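Local coordinates for protein trichothecene 3-O-acetyltransferase (Gibberella zeae, PDB 2RKV) that probably transfers the acetyl group of acetyl-CoA to the 3-hydroxyl of trichothecene mycotoxins such as T-2, as a member of the BAHD acyltransferase superfamily, at residues 27-31 and 32-36. Residues are numbered along the deposited sequence; the frame is centred on the assembly and turned at random. Where two conformers were deposited one is given.
Sequences YPVSD and SSQYP
One face of the Y35 ring takes the CG1 methyl of V29, and the ring also stacks with F143. At the ring edge, in plane, lies the OG of S32, which hydrogen-bonds R90. This is the connection from strand 20-28 into helix 35-52, built from a type I beta turn over D31-Q34 and an Asx turn at D31; its centre lies about 29 Å from the centre of the chain. V29 CG1 sits 4.2 Å from the Y35 ring centroid, 25° off the normal, a CH-pi contact. It is displaced toward the hydroxyl end of the ring and comes within 3.8 Å of Y35 CZ. CG1 stands anti to the V29 backbone N (chi1 172°), which directs it over the ring. Y35 OH hydrogen-bonds the carbonyl O of G147, which begins strand 147-155, the neighbour of strand 20-28 in the mixed sheet.

On the exposed side D31 holds both turns. D31 O accepts Q34 N at 3.0 Å, closing the beta turn. S33 OG lies 3.1 Å from D31 OD1, a weak bond at most. The stronger grip, that of the Asx turn, is from S33 N to the same D31 OD1, 2.9 Å and nearly straight at 167°, on the anti side of the carboxylate.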
ATOM      1  N   TYR A  27      -1.723   5.680 -19.144  1.00 10.75           N
ATOM      2  CA  TYR A  27      -1.096   5.461 -20.439  1.00 11.02           C
ATOM      3  C   TYR A  27      -1.598   6.515 -21.406  1.00 11.32           C
ATOM      4  O   TYR A  27      -2.798   6.825 -21.395  1.00 10.97           O
ATOM      5  CB  TYR A  27      -1.508   4.117 -21.024  1.00 10.77           C
ATOM      6  CG  TYR A  27      -1.127   2.912 -20.207  1.00  9.86           C
ATOM      7  CD1 TYR A  27       0.036   2.204 -20.493  1.00  9.74           C
ATOM      8  CD2 TYR A  27      -1.947   2.459 -19.178  1.00 10.01           C
ATOM      9  CE1 TYR A  27       0.384   1.082 -19.761  1.00  9.56           C
ATOM     10  CE2 TYR A  27      -1.605   1.336 -18.433  1.00 10.38           C
ATOM     11  CZ  TYR A  27      -0.438   0.654 -18.735  1.00  9.06           C
ATOM     12  OH  TYR A  27      -0.081  -0.468 -18.016  1.00 10.60           O
ATOM     13  N   PRO A  28      -0.709   7.035 -22.271  1.00 11.97           N
ATOM     14  CA  PRO A  28      -1.221   7.870 -23.352  1.00 12.04           C
ATOM     15  C   PRO A  28      -1.941   7.003 -24.386  1.00 12.11           C
ATOM     16  O   PRO A  28      -1.579   5.837 -24.588  1.00 12.05           O
ATOM     17  CB  PRO A  28       0.051   8.472 -23.960  1.00 12.46           C
ATOM     18  CG  PRO A  28       1.087   7.466 -23.702  1.00 12.91           C
ATOM     19  CD  PRO A  28       0.757   6.892 -22.345  1.00 12.20           C
ATOM     20  N   VAL A  29      -2.956   7.584 -25.025  1.00 11.86           N
ATOM     21  CA  VAL A  29      -3.674   6.926 -26.115  1.00 12.35           C
ATOM     22  C   VAL A  29      -3.717   7.927 -27.254  1.00 12.80           C
ATOM     23  O   VAL A  29      -4.346   8.985 -27.134  1.00 13.15           O
ATOM     24  CB  VAL A  29      -5.102   6.510 -25.694  1.00 12.32           C
ATOM     25  CG1 VAL A  29      -5.894   5.994 -26.895  1.00 12.49           C
ATOM     26  CG2 VAL A  29      -5.058   5.453 -24.572  1.00 11.58           C
ATOM     27  N   SER A  30      -3.036   7.593 -28.345  1.00 13.16           N
ATOM     28  CA  SER A  30      -2.872   8.519 -29.466  0.50 13.21           C
ATOM     29  C   SER A  30      -4.185   8.857 -30.171  1.00 13.13           C
ATOM     30  O   SER A  30      -4.414  10.009 -30.554  1.00 13.72           O
ATOM     31  CB  SER A  30      -1.863   7.967 -30.470  0.50 13.53           C
ATOM     32  OG  SER A  30      -1.672   8.878 -31.536  0.50 13.90           O
ATOM     33  N   ASP A  31      -5.037   7.850 -30.333  1.00 12.52           N
ATOM     34  CA  ASP A  31      -6.257   7.980 -31.129  1.00 12.00           C
ATOM     35  C   ASP A  31      -7.402   7.226 -30.457  1.00 11.71           C
ATOM     36  O   ASP A  31      -7.238   6.062 -30.056  1.00 11.06           O
ATOM     37  CB  ASP A  31      -6.003   7.401 -32.527  1.00 11.74           C
ATOM     38  CG  ASP A  31      -7.022   7.855 -33.563  1.00 13.91           C
ATOM     39  OD1 ASP A  31      -8.248   7.674 -33.365  1.00 13.76           O
ATOM     40  OD2 ASP A  31      -6.576   8.385 -34.601  1.00 15.45           O
ATOM     41  N   SER A  32      -8.557   7.884 -30.349  1.00 11.47           N
ATOM     42  CA  SER A  32      -9.758   7.252 -29.787  1.00 11.69           C
ATOM     43  C   SER A  32     -10.185   5.978 -30.521  1.00 11.02           C
ATOM     44  O   SER A  32     -10.926   5.164 -29.965  1.00 11.18           O
ATOM     45  CB  SER A  32     -10.928   8.233 -29.749  1.00 11.69           C
ATOM     46  OG  SER A  32     -10.796   9.141 -28.665  1.00 12.11           O
ATOM     47  N   SER A  33      -9.719   5.802 -31.759  1.00 11.27           N
ATOM     48  CA  SER A  33      -9.973   4.555 -32.500  1.00 11.08           C
ATOM     49  C   SER A  33      -9.444   3.308 -31.772  1.00 11.13           C
ATOM     50  O   SER A  33      -9.851   2.189 -32.088  1.00 12.16           O
ATOM     51  CB  SER A  33      -9.375   4.623 -33.904  1.00 11.56           C
ATOM     52  OG  SER A  33      -7.960   4.645 -33.866  1.00 11.83           O
ATOM     53  N   GLN A  34      -8.547   3.517 -30.811  1.00 11.06           N
ATOM     54  CA  GLN A  34      -7.891   2.419 -30.099  1.00 11.17           C
ATOM     55  C   GLN A  34      -8.691   1.848 -28.928  1.00 11.12           C
ATOM     56  O   GLN A  34      -8.409   0.731 -28.471  1.00 11.57           O
ATOM     57  CB  GLN A  34      -6.537   2.883 -29.579  1.00 11.28           C
ATOM     58  CG  GLN A  34      -5.548   3.235 -30.656  1.00 11.95           C
ATOM     59  CD  GLN A  34      -4.335   3.930 -30.081  1.00 14.03           C
ATOM     60  OE1 GLN A  34      -3.689   3.418 -29.167  1.00 17.25           O
ATOM     61  NE2 GLN A  34      -4.030   5.108 -30.594  1.00 13.60           N
ATOM     62  N   TYR A  35      -9.673   2.593 -28.426  1.00 10.68           N
ATOM     63  CA  TYR A  35     -10.362   2.161 -27.202  1.00 10.71           C
ATOM     64  C   TYR A  35     -11.105   0.813 -27.291  1.00 10.80           C
ATOM     65  O   TYR A  35     -11.000   0.012 -26.364  1.00 10.64           O
ATOM     66  CB  TYR A  35     -11.267   3.257 -26.619  1.00 10.92           C
ATOM     67  CG  TYR A  35     -10.522   4.466 -26.075  1.00 10.98           C
ATOM     68  CD1 TYR A  35      -9.678   4.360 -24.951  1.00 10.85           C
ATOM     69  CD2 TYR A  35     -10.681   5.716 -26.660  1.00 11.93           C
ATOM     70  CE1 TYR A  35      -9.016   5.486 -24.440  1.00 11.01           C
ATOM     71  CE2 TYR A  35     -10.017   6.838 -26.173  1.00 12.27           C
ATOM     72  CZ  TYR A  35      -9.189   6.721 -25.070  1.00 10.56           C
ATOM     73  OH  TYR A  35      -8.547   7.848 -24.599  1.00 11.48           O
ATOM     74  N   PRO A  36     -11.867   0.558 -28.386  1.00 10.70           N
ATOM     75  CA  PRO A  36     -12.559  -0.750 -28.412  1.00 11.23           C
ATOM     76  C   PRO A  36     -11.622  -1.961 -28.234  1.00 11.21           C
ATOM     77  O   PRO A  36     -11.953  -2.893 -27.486  1.00 11.77           O
ATOM     78  CB  PRO A  36     -13.216  -0.767 -29.793  1.00 11.44           C
ATOM     79  CG  PRO A  36     -13.489   0.692 -30.062  1.00 10.55           C
ATOM     80  CD  PRO A  36     -12.221   1.373 -29.565  1.00 11.48           C
TER